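Local coordinates for periplasmic protein-probably involved in high-affinity Fe2+ transport (Escherichia coli F11, PDB 5I0Y), which binds copper in the periplasm and probably takes part in high-affinity ferrous iron transport, at residues Y114-P119 and R136-F141. The protein carries 1 engineered substitution. Sequence-based numbering, arbitrary orientation.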
ATOM      1  N   TYR B 114      -5.855 -18.297  -1.023  1.00 10.08           N
ATOM      2  CA  TYR B 114      -5.418 -17.076  -0.357  1.00 10.00           C
ATOM      3  C   TYR B 114      -6.455 -16.679   0.675  1.00 10.50           C
ATOM      4  O   TYR B 114      -7.635 -16.629   0.369  1.00 10.71           O
ATOM      5  CB  TYR B 114      -5.192 -15.944  -1.360  1.00  9.86           C
ATOM      6  CG  TYR B 114      -4.057 -16.151  -2.342  1.00  9.25           C
ATOM      7  CD1 TYR B 114      -3.054 -17.112  -2.130  1.00  9.02           C
ATOM      8  CD2 TYR B 114      -3.954 -15.336  -3.475  1.00  9.22           C
ATOM      9  CE1 TYR B 114      -2.028 -17.281  -3.041  1.00  9.43           C
ATOM     10  CE2 TYR B 114      -2.914 -15.489  -4.377  1.00  9.01           C
ATOM     11  CZ  TYR B 114      -1.958 -16.463  -4.159  1.00  9.08           C
ATOM     12  OH  TYR B 114      -0.896 -16.631  -5.027  1.00  9.22           O
ATOM     13  N   HIS B 115      -5.992 -16.401   1.891  1.00 10.41           N
ATOM     14  CA  HIS B 115      -6.839 -15.965   3.019  1.00 10.75           C
ATOM     15  C   HIS B 115      -6.640 -14.493   3.204  1.00 10.65           C
ATOM     16  O   HIS B 115      -5.543 -14.070   3.578  1.00 10.39           O
ATOM     17  CB  HIS B 115      -6.457 -16.715   4.295  1.00 11.91           C
ATOM     18  CG  HIS B 115      -6.278 -18.206   4.099  1.00 12.86           C
ATOM     19  ND1 HIS B 115      -7.320 -19.028   3.836  1.00 13.22           N
ATOM     20  CD2 HIS B 115      -5.139 -19.008   4.131  1.00 13.23           C
ATOM     21  CE1 HIS B 115      -6.875 -20.289   3.711  1.00 13.59           C
ATOM     22  NE2 HIS B 115      -5.539 -20.283   3.890  1.00 13.56           N
ATOM     23  N   ILE B 116      -7.671 -13.701   2.898  1.00 10.36           N
ATOM     24  CA  ILE B 116      -7.525 -12.241   2.784  1.00 10.84           C
ATOM     25  C   ILE B 116      -8.290 -11.496   3.875  1.00 10.90           C
ATOM     26  O   ILE B 116      -9.472 -11.760   4.122  1.00 11.44           O
ATOM     27  CB  ILE B 116      -7.987 -11.790   1.391  1.00 11.26           C
ATOM     28  CG1 ILE B 116      -7.190 -12.566   0.348  1.00 12.45           C
ATOM     29  CG2 ILE B 116      -7.743 -10.295   1.187  1.00 11.46           C
ATOM     30  CD1 ILE B 116      -7.627 -12.328  -1.064  1.00 13.40           C
ATOM     31  N   GLU B 117      -7.609 -10.549   4.513  1.00 11.00           N
ATOM     32  CA  GLU B 117      -8.230  -9.686   5.513  1.00 11.26           C
ATOM     33  C   GLU B 117      -8.125  -8.240   5.043  1.00 10.70           C
ATOM     34  O   GLU B 117      -7.140  -7.875   4.395  1.00 10.20           O
ATOM     35  CB  GLU B 117      -7.534  -9.861   6.868  1.00 12.74           C
ATOM     36  CG  GLU B 117      -7.921 -11.164   7.544  1.00 14.63           C
ATOM     37  CD  GLU B 117      -6.977 -11.535   8.664  1.00 16.38           C
ATOM     38  OE1 GLU B 117      -5.760 -11.642   8.411  1.00 18.25           O
ATOM     39  OE2 GLU B 117      -7.445 -11.738   9.803  1.00 18.93           O
ATOM     40  N   PRO B 118      -9.140  -7.416   5.346  1.00 10.27           N
ATOM     41  CA  PRO B 118      -9.233  -6.073   4.785  1.00  9.97           C
ATOM     42  C   PRO B 118      -8.220  -5.086   5.380  1.00  9.94           C
ATOM     43  O   PRO B 118      -7.585  -5.370   6.396  1.00  9.87           O
ATOM     44  CB  PRO B 118     -10.680  -5.655   5.105  1.00  9.81           C
ATOM     45  CG  PRO B 118     -10.965  -6.389   6.378  1.00 10.02           C
ATOM     46  CD  PRO B 118     -10.309  -7.726   6.196  1.00 10.63           C
ATOM     47  N   PRO B 119      -8.090  -3.921   4.738  1.00  9.91           N
ATOM     48  CA  PRO B 119      -7.066  -2.942   5.110  1.00 10.10           C
ATOM     49  C   PRO B 119      -7.149  -2.428   6.546  1.00 10.47           C
ATOM     50  O   PRO B 119      -6.139  -1.970   7.078  1.00  9.92           O
ATOM     51  CB  PRO B 119      -7.285  -1.822   4.093  1.00 10.24           C
ATOM     52  CG  PRO B 119      -7.804  -2.542   2.892  1.00 10.16           C
ATOM     53  CD  PRO B 119      -8.751  -3.546   3.474  1.00  9.81           C
ATOM     54  N   ARG B 136     -18.387   0.267   4.129  1.00 12.61           N
ATOM     55  CA  ARG B 136     -17.726  -0.565   5.123  1.00 13.22           C
ATOM     56  C   ARG B 136     -16.844  -1.599   4.460  1.00 12.31           C
ATOM     57  O   ARG B 136     -17.073  -1.987   3.312  1.00 12.37           O
ATOM     58  CB  ARG B 136     -18.768  -1.289   5.967  1.00 14.84           C
ATOM     59  CG  ARG B 136     -19.584  -0.309   6.782  1.00 15.51           C
ATOM     60  CD  ARG B 136     -20.877  -0.945   7.267  1.00 17.32           C
ATOM     61  NE  ARG B 136     -21.722   0.031   7.955  1.00 18.35           N
ATOM     62  CZ  ARG B 136     -22.545   0.896   7.360  1.00 19.07           C
ATOM     63  NH1 ARG B 136     -22.649   0.963   6.037  1.00 19.86           N
ATOM     64  NH2 ARG B 136     -23.262   1.721   8.105  1.00 19.22           N
ATOM     65  N   TRP B 137     -15.842  -2.054   5.198  1.00 12.36           N
ATOM     66  CA  TRP B 137     -15.040  -3.152   4.665  1.00 12.49           C
ATOM     67  C   TRP B 137     -15.824  -4.413   4.596  1.00 12.52           C
ATOM     68  O   TRP B 137     -16.664  -4.691   5.457  1.00 13.13           O
ATOM     69  CB  TRP B 137     -13.780  -3.403   5.481  1.00 12.55           C
ATOM     70  CG  TRP B 137     -12.813  -2.271   5.429  1.00 13.28           C
ATOM     71  CD1 TRP B 137     -12.395  -1.477   6.489  1.00 13.33           C
ATOM     72  CD2 TRP B 137     -12.115  -1.756   4.253  1.00 13.61           C
ATOM     73  NE1 TRP B 137     -11.516  -0.524   6.058  1.00 13.55           N
ATOM     74  CE2 TRP B 137     -11.291  -0.642   4.732  1.00 13.46           C
ATOM     75  CE3 TRP B 137     -12.074  -2.103   2.908  1.00 13.58           C
ATOM     76  CZ2 TRP B 137     -10.478   0.089   3.876  1.00 14.11           C
ATOM     77  CZ3 TRP B 137     -11.253  -1.353   2.055  1.00 14.22           C
ATOM     78  CH2 TRP B 137     -10.478  -0.285   2.532  1.00 13.87           C
ATOM     79  N   TRP B 138     -15.527  -5.198   3.570  1.00 12.13           N
ATOM     80  CA  TRP B 138     -15.931  -6.592   3.511  1.00 12.10           C
ATOM     81  C   TRP B 138     -15.279  -7.400   4.601  1.00 12.65           C
ATOM     82  O   TRP B 138     -14.274  -6.982   5.183  1.00 12.51           O
ATOM     83  CB  TRP B 138     -15.582  -7.158   2.144  1.00 11.86           C
ATOM     84  CG  TRP B 138     -14.275  -6.623   1.580  1.00 11.34           C
ATOM     85  CD1 TRP B 138     -14.098  -5.561   0.698  1.00 11.64           C
ATOM     86  CD2 TRP B 138     -12.933  -7.120   1.862  1.00 10.79           C
ATOM     87  NE1 TRP B 138     -12.763  -5.384   0.408  1.00 11.47           N
ATOM     88  CE2 TRP B 138     -12.014  -6.284   1.083  1.00 10.82           C
ATOM     89  CE3 TRP B 138     -12.420  -8.153   2.633  1.00 10.93           C
ATOM     90  CZ2 TRP B 138     -10.644  -6.495   1.107  1.00 10.89           C
ATOM     91  CZ3 TRP B 138     -11.029  -8.362   2.649  1.00 10.90           C
ATOM     92  CH2 TRP B 138     -10.172  -7.551   1.892  1.00 10.88           C
ATOM     93  N   LYS B 139     -15.869  -8.556   4.905  1.00 13.03           N
ATOM     94  CA  LYS B 139     -15.316  -9.462   5.911  1.00 13.74           C
ATOM     95  C   LYS B 139     -14.212 -10.312   5.297  1.00 12.90           C
ATOM     96  O   LYS B 139     -14.185 -10.495   4.073  1.00 12.72           O
ATOM     97  CB  LYS B 139     -16.410 -10.382   6.474  1.00 15.74           C
ATOM     98  CG  LYS B 139     -17.439  -9.673   7.349  1.00 18.86           C
ATOM     99  CD  LYS B 139     -18.546 -10.614   7.806  1.00 21.60           C
ATOM    100  CE  LYS B 139     -19.715  -9.852   8.413  1.00 23.87           C
ATOM    101  NZ  LYS B 139     -20.669  -9.343   7.381  1.00 25.37           N
ATOM    102  N   PRO B 140     -13.303 -10.840   6.140  1.00 12.58           N
ATOM    103  CA  PRO B 140     -12.245 -11.714   5.627  1.00 12.58           C
ATOM    104  C   PRO B 140     -12.825 -12.846   4.763  1.00 12.45           C
ATOM    105  O   PRO B 140     -13.931 -13.347   5.025  1.00 12.40           O
ATOM    106  CB  PRO B 140     -11.577 -12.255   6.903  1.00 12.92           C
ATOM    107  CG  PRO B 140     -11.838 -11.210   7.944  1.00 13.13           C
ATOM    108  CD  PRO B 140     -13.191 -10.643   7.602  1.00 12.88           C
ATOM    109  N   PHE B 141     -12.100 -13.232   3.726  1.00 11.53           N
ATOM    110  CA  PHE B 141     -12.586 -14.248   2.803  1.00 12.10           C
ATOM    111  C   PHE B 141     -11.424 -14.977   2.164  1.00 11.97           C
ATOM    112  O   PHE B 141     -10.265 -14.484   2.146  1.00 11.38           O
ATOM    113  CB  PHE B 141     -13.497 -13.633   1.735  1.00 12.19           C
ATOM    114  CG  PHE B 141     -12.775 -12.738   0.741  1.00 12.31           C
ATOM    115  CD1 PHE B 141     -12.437 -13.210  -0.524  1.00 13.45           C
ATOM    116  CD2 PHE B 141     -12.457 -11.414   1.063  1.00 12.47           C
ATOM    117  CE1 PHE B 141     -11.770 -12.402  -1.436  1.00 12.91           C
ATOM    118  CE2 PHE B 141     -11.792 -10.599   0.142  1.00 12.84           C
ATOM    119  CZ  PHE B 141     -11.457 -11.097  -1.106  1.00 12.96           C
TER
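Ile-116 and Phe-141 form an antiparallel hydrogen-bonded pair: Ile-116 N donates to Phe-141 O over 2.8 Å, and Phe-141 N returns a bond of 3.0 Å to Ile-116 O. The same Ile-116 O also receives a CA-H...O contact from Pro-140 CA at 3.2 Å. Both side chains leave on one face of the sheet, lying side by side; Ile-116 CB sits above the Phe-141 ring, offset toward its rim, and Ile-116 CD1 meets Phe-141 CZ at 4.0 Å. In the mixed beta sandwich, this pair is where the loop following strand 125-127 enters strand 141-149, the outermost strand within this chain, which continues alongside strand 108-117 through backbone hydrogen bonding of Tyr-114 with Val-143. Beyond this bridge Pro-118 and Pro-119 pack on the rings of Trp-138 and Trp-137 by CH-pi contacts. Pro-118 CB lies 3.7 Å from the centroid of the six-membered ring of Trp-138, while Phe-141 CE2 lies over the opposite face. Trp-138 CH2 reaches Ile-116 CG2 at 3.7 Å. Pro-119 CD similarly rests 3.6 Å from the six-membered-ring centroid of Trp-137, and Pro-119 CG lies against Trp-137 CH2; Glu-30 of the second subunit also packs on Trp-137.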